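Local coordinates for protein aldehyde dehydrogenase 12 (Zea mays, PDB 6D97) that oxidises L-glutamate gamma-semialdehyde to glutamate with NAD+ as the electron acceptor, the last step of proline catabolism in plants, at residues F198-P201 and L202-P205; G535-P538 and E539-L543; K260-E264 and A265-M269; V413-L417 and E418-K422. All coordinates share one frame; numbering follows the deposited sequence.

In the fold
Interactions 1 and 3 belong to the parallel-stranded, NAD-binding Rossmann domain, with centres 22 Å apart. Residues 198-205 lead from strand 191-196 into helix 203-214, and F198 touches the bound NAD; residues 260-269 lead from helix 255-265 back into the same sheet, with the side chain of L262 about 4 Å from the dinucleotide. Interaction 4 is the turn from strand 411-414 of the seven-stranded mixed sheet into helix 417-420, its centre 34 Å from that of interaction 1, away from the cofactor. The centres of interactions 1 and 2 are 60 Å apart. Interaction 2, after strand 526-533, lies against two other subunits, one of which, the second, M269 of interaction 3 also touches.

Interaction 1: residues F198-P201 and L202-P205; sequences FNFP and LEIP
F200 O points into the start of helix 203-214 across the turn F200-P205, with no hydrogen bond across it: P205, which has no N-H, sets its CD 3.3 Å from F200 O. The F200 side chain has its CG anti to the carbonyl carbon (chi1 -71°) and runs beside that of E203. CD1 of its ring is 4.1 Å from E203 OE1, with ring and carboxylate planes 61° apart. I204 reaches back with its CD1, which lies 3.7 Å from F200 CB and 3.9 Å from F200 CD2, meeting the ring obliquely. P205 CG lies 3.4 Å from P201 O, so the proline ring touches two successive carbonyl oxygens. A glycine in place of P205 would probably open a gap beside the F200 and P201 carbonyls and leave the first helical turn less rigid. The backbone N-H groups of L202 and E203 are both taken by E148 OE1, a carboxylate from helix 142-157 that receives the start of the helix. P201 and L202 pack on V230 of helix 229-240, while I204 and P205 lean on T196 at the end of strand 191-196, within the Rossmann fold and beside the NAD pocket.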
loop_
_atom_site.group_PDB
_atom_site.type_symbol
_atom_site.label_atom_id
_atom_site.label_comp_id
_atom_site.label_asym_id
_atom_site.label_seq_id
_atom_site.Cartn_x
_atom_site.Cartn_y
_atom_site.Cartn_z
ATOM N N PHE A 198 -23.337 3.054 -26.167
ATOM C CA PHE A 198 -24.127 4.248 -26.439
ATOM C C PHE A 198 -24.562 4.976 -25.174
ATOM O O PHE A 198 -24.763 6.195 -25.210
ATOM C CB PHE A 198 -25.369 3.878 -27.256
ATOM C CG PHE A 198 -26.474 3.264 -26.438
ATOM C CD1 PHE A 198 -26.495 1.901 -26.193
ATOM C CD2 PHE A 198 -27.488 4.052 -25.908
ATOM C CE1 PHE A 198 -27.503 1.337 -25.442
ATOM C CE2 PHE A 198 -28.497 3.491 -25.153
ATOM C CZ PHE A 198 -28.504 2.132 -24.920
ATOM N N ASN A 199 -24.728 4.264 -24.057
ATOM C CA ASN A 199 -25.553 4.804 -22.980
ATOM C C ASN A 199 -24.835 5.857 -22.141
ATOM O O ASN A 199 -25.494 6.729 -21.569
ATOM C CB ASN A 199 -26.075 3.669 -22.099
ATOM C CG ASN A 199 -24.970 2.848 -21.479
ATOM O OD1 ASN A 199 -23.911 2.652 -22.072
ATOM N ND2 ASN A 199 -25.216 2.357 -20.271
ATOM N N PHE A 200 -23.505 5.815 -22.057
ATOM C CA PHE A 200 -22.732 6.855 -21.377
ATOM C C PHE A 200 -21.737 7.430 -22.376
ATOM O O PHE A 200 -20.574 6.998 -22.433
ATOM C CB PHE A 200 -22.036 6.314 -20.130
ATOM C CG PHE A 200 -22.980 5.990 -19.002
ATOM C CD1 PHE A 200 -23.451 6.991 -18.164
ATOM C CD2 PHE A 200 -23.402 4.687 -18.782
ATOM C CE1 PHE A 200 -24.323 6.702 -17.131
ATOM C CE2 PHE A 200 -24.272 4.390 -17.747
ATOM C CZ PHE A 200 -24.734 5.399 -16.923
ATOM N N PRO A 201 -22.148 8.416 -23.180
ATOM C CA PRO A 201 -21.292 8.885 -24.280
ATOM C C PRO A 201 -20.058 9.651 -23.830
ATOM O O PRO A 201 -19.179 9.906 -24.664
ATOM C CB PRO A 201 -22.231 9.791 -25.094
ATOM C CG PRO A 201 -23.620 9.491 -24.598
ATOM C CD PRO A 201 -23.457 9.088 -23.170
ATOM N N LEU A 202 -19.960 10.033 -22.559
ATOM C CA LEU A 202 -18.816 10.787 -22.063
ATOM C C LEU A 202 -18.060 10.056 -20.966
ATOM O O LEU A 202 -16.841 9.877 -21.072
ATOM C CB LEU A 202 -19.274 12.160 -21.545
ATOM C CG LEU A 202 -18.167 13.035 -20.952
ATOM C CD1 LEU A 202 -17.227 13.510 -22.053
ATOM C CD2 LEU A 202 -18.751 14.213 -20.196
ATOM N N GLU A 203 -18.760 9.612 -19.920
ATOM C CA GLU A 203 -18.100 9.143 -18.704
ATOM C C GLU A 203 -17.221 7.927 -18.969
ATOM O O GLU A 203 -16.052 7.897 -18.569
ATOM C CB GLU A 203 -19.148 8.822 -17.639
ATOM C CG GLU A 203 -18.581 8.314 -16.328
ATOM C CD GLU A 203 -19.670 7.994 -15.324
ATOM O OE1 GLU A 203 -20.780 8.554 -15.450
ATOM O OE2 GLU A 203 -19.424 7.179 -14.412
ATOM N N ILE A 204 -17.765 6.910 -19.630
ATOM C CA ILE A 204 -17.025 5.667 -19.843
ATOM C C ILE A 204 -15.836 5.907 -20.770
ATOM O O ILE A 204 -14.698 5.601 -20.382
ATOM C CB ILE A 204 -17.938 4.551 -20.378
ATOM C CG1 ILE A 204 -19.001 4.179 -19.344
ATOM C CG2 ILE A 204 -17.109 3.343 -20.773
ATOM C CD1 ILE A 204 -20.017 3.188 -19.860
ATOM N N PRO A 205 -16.020 6.446 -21.986
ATOM C CA PRO A 205 -14.848 6.624 -22.864
ATOM C C PRO A 205 -13.806 7.591 -22.322
ATOM O O PRO A 205 -12.607 7.323 -22.458
ATOM C CB PRO A 205 -15.467 7.123 -24.178
ATOM C CG PRO A 205 -16.808 7.630 -23.811
ATOM C CD PRO A 205 -17.272 6.806 -22.678
#

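Interaction 2: residues G535-P538 and E539-L543; sequences GPVP and ESWAL
V537 and W541 meet across a type I beta turn that runs from P538 to W541, in the loop that follows strand 526-533. CG1 of V537 approaches CB of W541 to 3.8 Å and stands 4.0 Å from W541 CG, so the branch touches the root of the indole obliquely. W541 CG, anti to the backbone N, leads the indole away from the turn, and just its CB and CG meet V537. P538 adds a looser apolar contact, its CD being 4.3 Å from W541 CB. Behind these side chains the turn is closed by one backbone hydrogen bond, from W541 N to P538 O, 3.0 Å long. E539 and S540 form the corner, and S540 OG comes within 4.2 Å of P538 CB. Farther back, a cis peptide bond precedes P536 and bends the chain before it reaches V537. The indole itself packs against the second subunit: Y311 of that subunit meets it edge-to-face, and W314 of that subunit meets it with planes at about 55°. V537 packs on E308 of the same neighbour, while G535 O accepts a hydrogen bond from Q475 of the third subunit. The turn therefore belongs to the assembly interface rather than to the body of its own chain. At the turn itself, W541 N approaches P538 O from above the carbonyl plane, 64° out of it, with an N-H...O angle of 155°.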
loop_
_atom_site.group_PDB
_atom_site.type_symbol
_atom_site.label_atom_id
_atom_site.label_comp_id
_atom_site.label_asym_id
_atom_site.label_seq_id
_atom_site.Cartn_x
_atom_site.Cartn_y
_atom_site.Cartn_z
ATOM N N GLY A 535 26.749 -5.410 -7.654
ATOM C CA GLY A 535 27.982 -5.758 -6.999
ATOM C C GLY A 535 28.098 -5.094 -5.643
ATOM O O GLY A 535 27.140 -4.506 -5.132
ATOM N N PRO A 536 29.292 -5.158 -5.034
ATOM C CA PRO A 536 30.516 -5.761 -5.581
ATOM C C PRO A 536 30.484 -7.284 -5.628
ATOM O O PRO A 536 29.773 -7.922 -4.850
ATOM C CB PRO A 536 31.599 -5.287 -4.607
ATOM C CG PRO A 536 30.872 -5.132 -3.319
ATOM C CD PRO A 536 29.516 -4.593 -3.694
ATOM N N VAL A 537 31.227 -7.851 -6.574
ATOM C CA VAL A 537 31.526 -9.278 -6.557
ATOM C C VAL A 537 32.418 -9.478 -5.339
ATOM O O VAL A 537 33.438 -8.787 -5.205
ATOM C CB VAL A 537 32.206 -9.751 -7.854
ATOM C CG1 VAL A 537 32.623 -11.215 -7.736
ATOM C CG2 VAL A 537 31.285 -9.553 -9.041
ATOM N N PRO A 538 32.059 -10.368 -4.419
ATOM C CA PRO A 538 32.854 -10.528 -3.197
ATOM C C PRO A 538 34.315 -10.789 -3.521
ATOM O O PRO A 538 34.644 -11.492 -4.478
ATOM C CB PRO A 538 32.202 -11.730 -2.508
ATOM C CG PRO A 538 30.795 -11.728 -3.015
ATOM C CD PRO A 538 30.868 -11.235 -4.431
ATOM N N GLU A 539 35.201 -10.186 -2.725
ATOM C CA GLU A 539 36.629 -10.386 -2.935
ATOM C C GLU A 539 37.000 -11.856 -2.814
ATOM O O GLU A 539 37.910 -12.329 -3.504
ATOM C CB GLU A 539 37.430 -9.553 -1.936
ATOM C CG GLU A 539 38.639 -8.860 -2.540
ATOM C CD GLU A 539 38.247 -7.790 -3.538
ATOM O OE1 GLU A 539 37.470 -6.885 -3.164
ATOM O OE2 GLU A 539 38.706 -7.863 -4.700
ATOM N N SER A 540 36.299 -12.591 -1.954
ATOM C CA SER A 540 36.533 -14.010 -1.738
ATOM C C SER A 540 35.836 -14.891 -2.766
ATOM O O SER A 540 35.823 -16.116 -2.594
ATOM C CB SER A 540 36.071 -14.402 -0.332
ATOM O OG SER A 540 34.723 -14.012 -0.117
ATOM N N TRP A 541 35.250 -14.314 -3.812
ATOM C CA TRP A 541 34.521 -15.123 -4.779
ATOM C C TRP A 541 35.479 -15.995 -5.574
ATOM O O TRP A 541 36.511 -15.525 -6.063
ATOM C CB TRP A 541 33.707 -14.252 -5.732
ATOM C CG TRP A 541 32.881 -15.084 -6.676
ATOM C CD1 TRP A 541 31.664 -15.646 -6.416
ATOM C CD2 TRP A 541 33.220 -15.466 -8.017
ATOM N NE1 TRP A 541 31.220 -16.344 -7.513
ATOM C CE2 TRP A 541 32.157 -16.250 -8.509
ATOM C CE3 TRP A 541 34.318 -15.219 -8.853
ATOM C CZ2 TRP A 541 32.158 -16.789 -9.795
ATOM C CZ3 TRP A 541 34.314 -15.754 -10.133
ATOM C CH2 TRP A 541 33.240 -16.528 -10.590
ATOM N N ALA A 542 35.128 -17.272 -5.702
ATOM C CA ALA A 542 35.875 -18.222 -6.508
ATOM C C ALA A 542 34.888 -19.054 -7.307
ATOM O O ALA A 542 33.846 -19.461 -6.785
ATOM C CB ALA A 542 36.757 -19.135 -5.648
ATOM N N LEU A 543 35.227 -19.293 -8.574
ATOM C CA LEU A 543 34.415 -20.058 -9.510
ATOM C C LEU A 543 33.909 -21.340 -8.866
ATOM O O LEU A 543 34.703 -22.246 -8.581
ATOM C CB LEU A 543 35.222 -20.388 -10.767
ATOM C CG LEU A 543 34.524 -21.253 -11.818
ATOM C CD1 LEU A 543 33.456 -20.445 -12.543
ATOM C CD2 LEU A 543 35.529 -21.829 -12.803
#

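Interaction 3: residues K260-E264 and A265-M269; sequences KLLLE and ANPKM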
loop_
_atom_site.group_PDB
_atom_site.type_symbol
_atom_site.label_atom_id
_atom_site.label_comp_id
_atom_site.label_asym_id
_atom_site.label_seq_id
_atom_site.Cartn_x
_atom_site.Cartn_y
_atom_site.Cartn_z
ATOM N N LYS A 260 -12.048 -5.924 -37.440
ATOM C CA LYS A 260 -10.929 -6.113 -38.358
ATOM C C LYS A 260 -9.708 -5.322 -37.908
ATOM O O LYS A 260 -8.577 -5.815 -37.989
ATOM C CB LYS A 260 -11.321 -5.699 -39.775
ATOM C CG LYS A 260 -12.483 -6.452 -40.389
ATOM C CD LYS A 260 -12.714 -5.924 -41.799
ATOM C CE LYS A 260 -14.179 -5.944 -42.193
ATOM N NZ LYS A 260 -14.683 -7.324 -42.407
ATOM N N LEU A 261 -9.915 -4.088 -37.441
ATOM C CA LEU A 261 -8.789 -3.276 -36.995
ATOM C C LEU A 261 -8.078 -3.924 -35.814
ATOM O O LEU A 261 -6.844 -3.904 -35.736
ATOM C CB LEU A 261 -9.265 -1.871 -36.632
ATOM C CG LEU A 261 -8.214 -0.972 -35.982
ATOM C CD1 LEU A 261 -7.026 -0.775 -36.910
ATOM C CD2 LEU A 261 -8.824 0.362 -35.597
ATOM N N LEU A 262 -8.843 -4.517 -34.892
ATOM C CA LEU A 262 -8.240 -5.173 -33.735
ATOM C C LEU A 262 -7.370 -6.349 -34.156
ATOM O O LEU A 262 -6.285 -6.558 -33.603
ATOM C CB LEU A 262 -9.327 -5.646 -32.768
ATOM C CG LEU A 262 -10.190 -4.590 -32.076
ATOM C CD1 LEU A 262 -11.271 -5.255 -31.228
ATOM C CD2 LEU A 262 -9.336 -3.670 -31.228
ATOM N N LEU A 263 -7.831 -7.131 -35.129
ATOM C CA LEU A 263 -7.065 -8.286 -35.575
ATOM C C LEU A 263 -5.927 -7.910 -36.513
ATOM O O LEU A 263 -4.972 -8.683 -36.648
ATOM C CB LEU A 263 -8.000 -9.291 -36.249
ATOM C CG LEU A 263 -8.997 -9.921 -35.274
ATOM C CD1 LEU A 263 -10.065 -10.724 -36.000
ATOM C CD2 LEU A 263 -8.257 -10.792 -34.270
ATOM N N GLU A 264 -6.000 -6.744 -37.152
ATOM C CA GLU A 264 -4.937 -6.306 -38.047
ATOM C C GLU A 264 -3.884 -5.472 -37.331
ATOM O O GLU A 264 -2.692 -5.587 -37.636
ATOM C CB GLU A 264 -5.527 -5.509 -39.213
ATOM C CG GLU A 264 -6.212 -6.368 -40.265
ATOM C CD GLU A 264 -5.618 -6.167 -41.644
ATOM O OE1 GLU A 264 -6.203 -5.407 -42.444
ATOM O OE2 GLU A 264 -4.551 -6.756 -41.920
ATOM N N ALA A 265 -4.298 -4.628 -36.384
ATOM C CA ALA A 265 -3.346 -3.796 -35.659
ATOM C C ALA A 265 -2.729 -4.516 -34.471
ATOM O O ALA A 265 -1.661 -4.104 -34.002
ATOM C CB ALA A 265 -4.024 -2.506 -35.187
ATOM N N ASN A 266 -3.371 -5.586 -33.993
ATOM C CA ASN A 266 -2.949 -6.371 -32.840
ATOM C C ASN A 266 -2.573 -5.469 -31.673
ATOM O O ASN A 266 -1.400 -5.432 -31.278
ATOM C CB ASN A 266 -1.766 -7.274 -33.199
ATOM C CG ASN A 266 -2.081 -8.230 -34.332
ATOM O OD1 ASN A 266 -1.430 -8.205 -35.377
ATOM N ND2 ASN A 266 -3.081 -9.083 -34.133
ATOM N N PRO A 267 -3.518 -4.721 -31.105
ATOM C CA PRO A 267 -3.188 -3.919 -29.927
ATOM C C PRO A 267 -2.844 -4.829 -28.761
ATOM O O PRO A 267 -3.331 -5.958 -28.661
ATOM C CB PRO A 267 -4.469 -3.122 -29.668
ATOM C CG PRO A 267 -5.545 -3.989 -30.205
ATOM C CD PRO A 267 -4.957 -4.671 -31.413
ATOM N N LYS A 268 -1.978 -4.335 -27.879
ATOM C CA LYS A 268 -1.528 -5.155 -26.763
ATOM C C LYS A 268 -2.560 -5.244 -25.649
ATOM O O LYS A 268 -2.496 -6.175 -24.840
ATOM C CB LYS A 268 -0.203 -4.620 -26.222
ATOM C CG LYS A 268 0.948 -4.849 -27.187
ATOM C CD LYS A 268 1.010 -6.318 -27.581
ATOM C CE LYS A 268 1.190 -6.496 -29.076
ATOM N NZ LYS A 268 2.566 -6.176 -29.532
ATOM N N MET A 269 -3.499 -4.306 -25.594
ATOM C CA MET A 269 -4.610 -4.369 -24.656
ATOM C C MET A 269 -5.823 -3.739 -25.318
ATOM O O MET A 269 -5.695 -2.754 -26.045
ATOM C CB MET A 269 -4.287 -3.651 -23.340
ATOM C CG MET A 269 -4.487 -4.514 -22.097
ATOM S SD MET A 269 -6.196 -5.049 -21.863
ATOM C CE MET A 269 -7.013 -3.472 -21.635
#
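L262 and P267 set their side chains at about a right angle where helix 255-265 ends, L262 CD2 touching P267 CG at 3.9 Å. Of the two leucine methyls, CD2 is the one that meets the proline. The same ring lays its CD 3.2 Å from L262 O, so P267 covers both a branch and the carbonyl of one residue. L261, the residue before, extends CD1 to the methyl of A265, one turn further on and 3.9 Å off; its CG, anti to the backbone N (chi1 173°), carries the branch along the helix toward that methyl. N266 folds back over the last turn, its ND2 3.2 Å from L263 O. Its positive phi (47°) takes the chain out of the helix and turns it toward strand 269-273. Beyond the two segments L261, E264 and A265 pack on M86 of helix 83-90, and L262 rests on A193 and I195 of strand 191-196 and on L282 of helix 276-285. This is a helix-to-strand connection of the Rossmann fold. Its chemistry is a fading of the helical bonding: A265 N still gives a short bond of 2.7 Å to L261 O, N266 N only a weak one to L262 O, and P267, with no N-H to offer, lies against that same oxygen through CD. L262, its side chain about 4 Å from the bound NAD, gives the helix end an apolar side facing strand 191-196.

Interaction 4: residues V413-L417 and E418-K422; sequences VFVPL and EEILK
P416 O is gripped by two backbone N-H groups where the chain leaves strand 411-414, P416 being the N-cap of the short helix that follows. I420 N donates to it at 3.1 Å, lying in the carbonyl plane, and E419 N adds a weak bond; the next helical bond runs from L421 N to L417 O at 3.3 Å. K422 NZ forms a salt bridge with E419 OE1, 3.1 Å away, arriving from above the carboxylate plane; a bend at chi2 (-69°) sets the carboxylate there. E419 CG lies 4.1 Å from P416 CB. An alanine at E419 would remove the carboxylate and would probably leave K422 without this charged mate, and P416 without its neighbouring methylene. The apolar part lies beside I420: its CG1, anti to the carbonyl carbon, is 3.6 Å from V415 CG1, and the two side chains cross at a slant. I420 CD1 reaches back to 3.4 Å from V415 O, which is itself hydrogen-bonded to T441 OG1. The turn thus joins strand 411-414, one in from the outermost strand 388-391, to the helix 448-457 side of the sheet: V413 and V415 pair with strand 437-443, L417 and I420 pack on T441, and L417 and L421 lean on L450.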
loop_
_atom_site.group_PDB
_atom_site.type_symbol
_atom_site.label_atom_id
_atom_site.label_comp_id
_atom_site.label_asym_id
_atom_site.label_seq_id
_atom_site.Cartn_x
_atom_site.Cartn_y
_atom_site.Cartn_z
ATOM N N VAL A 413 -42.771 -6.782 -13.564
ATOM C CA VAL A 413 -43.553 -8.010 -13.643
ATOM C C VAL A 413 -43.204 -8.874 -12.443
ATOM O O VAL A 413 -42.027 -9.176 -12.209
ATOM C CB VAL A 413 -43.296 -8.771 -14.953
ATOM C CG1 VAL A 413 -44.019 -10.107 -14.929
ATOM C CG2 VAL A 413 -43.739 -7.940 -16.147
ATOM N N PHE A 414 -44.217 -9.268 -11.682
ATOM C CA PHE A 414 -44.006 -10.211 -10.597
ATOM C C PHE A 414 -43.928 -11.630 -11.144
ATOM O O PHE A 414 -44.722 -12.022 -12.003
ATOM C CB PHE A 414 -45.129 -10.112 -9.567
ATOM C CG PHE A 414 -45.033 -11.128 -8.459
ATOM C CD1 PHE A 414 -44.174 -10.925 -7.388
ATOM C CD2 PHE A 414 -45.808 -12.277 -8.483
ATOM C CE1 PHE A 414 -44.083 -11.851 -6.365
ATOM C CE2 PHE A 414 -45.722 -13.208 -7.464
ATOM C CZ PHE A 414 -44.857 -12.994 -6.404
ATOM N N VAL A 415 -42.954 -12.391 -10.655
ATOM C CA VAL A 415 -42.859 -13.822 -10.938
ATOM C C VAL A 415 -42.573 -14.533 -9.620
ATOM O O VAL A 415 -41.611 -14.174 -8.926
ATOM C CB VAL A 415 -41.775 -14.128 -11.985
ATOM C CG1 VAL A 415 -41.744 -15.616 -12.282
ATOM C CG2 VAL A 415 -42.010 -13.330 -13.265
ATOM N N PRO A 416 -43.380 -15.521 -9.225
ATOM C CA PRO A 416 -43.130 -16.213 -7.954
ATOM C C PRO A 416 -41.738 -16.828 -7.921
ATOM O O PRO A 416 -41.248 -17.356 -8.922
ATOM C CB PRO A 416 -44.226 -17.284 -7.912
ATOM C CG PRO A 416 -45.302 -16.758 -8.801
ATOM C CD PRO A 416 -44.592 -16.015 -9.897
ATOM N N LEU A 417 -41.095 -16.739 -6.752
ATOM C CA LEU A 417 -39.699 -17.155 -6.632
ATOM C C LEU A 417 -39.511 -18.617 -7.013
ATOM O O LEU A 417 -38.537 -18.970 -7.689
ATOM C CB LEU A 417 -39.199 -16.906 -5.209
ATOM C CG LEU A 417 -37.801 -17.427 -4.872
ATOM C CD1 LEU A 417 -36.768 -16.768 -5.756
ATOM C CD2 LEU A 417 -37.485 -17.187 -3.405
ATOM N N GLU A 418 -40.436 -19.483 -6.592
ATOM C CA GLU A 418 -40.296 -20.910 -6.864
ATOM C C GLU A 418 -40.353 -21.214 -8.355
ATOM O O GLU A 418 -39.747 -22.190 -8.811
ATOM C CB GLU A 418 -41.378 -21.691 -6.123
ATOM C CG GLU A 418 -41.069 -21.949 -4.661
ATOM C CD GLU A 418 -42.289 -21.800 -3.779
ATOM O OE1 GLU A 418 -42.597 -20.656 -3.383
ATOM O OE2 GLU A 418 -42.950 -22.824 -3.496
ATOM N N GLU A 419 -41.077 -20.402 -9.129
ATOM C CA GLU A 419 -41.111 -20.608 -10.571
ATOM C C GLU A 419 -39.837 -20.097 -11.234
ATOM O O GLU A 419 -39.367 -20.685 -12.215
ATOM C CB GLU A 419 -42.340 -19.925 -11.173
ATOM C CG GLU A 419 -43.666 -20.329 -10.531
ATOM C CD GLU A 419 -44.058 -21.765 -10.829
ATOM O OE1 GLU A 419 -43.485 -22.350 -11.775
ATOM O OE2 GLU A 419 -44.937 -22.306 -10.118
ATOM N N ILE A 420 -39.269 -19.007 -10.708
ATOM C CA ILE A 420 -38.024 -18.460 -11.247
ATOM C C ILE A 420 -36.926 -19.518 -11.238
ATOM O O ILE A 420 -36.195 -19.691 -12.220
ATOM C CB ILE A 420 -37.603 -17.211 -10.449
ATOM C CG1 ILE A 420 -38.632 -16.092 -10.603
ATOM C CG2 ILE A 420 -36.229 -16.726 -10.880
ATOM C CD1 ILE A 420 -38.399 -14.941 -9.661
ATOM N N LEU A 421 -36.806 -20.253 -10.129
ATOM C CA LEU A 421 -35.707 -21.198 -9.963
ATOM C C LEU A 421 -35.786 -22.374 -10.923
ATOM O O LEU A 421 -34.779 -23.061 -11.127
ATOM C CB LEU A 421 -35.672 -21.706 -8.524
ATOM C CG LEU A 421 -35.137 -20.665 -7.544
ATOM C CD1 LEU A 421 -35.052 -21.245 -6.150
ATOM C CD2 LEU A 421 -33.778 -20.165 -8.002
ATOM N N LYS A 422 -36.947 -22.614 -11.520
ATOM C CA LYS A 422 -37.098 -23.730 -12.437
ATOM C C LYS A 422 -36.326 -23.473 -13.725
ATOM O O LYS A 422 -36.127 -22.328 -14.142
ATOM C CB LYS A 422 -38.576 -23.967 -12.735
ATOM C CG LYS A 422 -39.366 -24.382 -11.506
ATOM C CD LYS A 422 -40.853 -24.428 -11.790
ATOM C CE LYS A 422 -41.532 -25.457 -10.908
ATOM N NZ LYS A 422 -42.767 -24.946 -10.255
#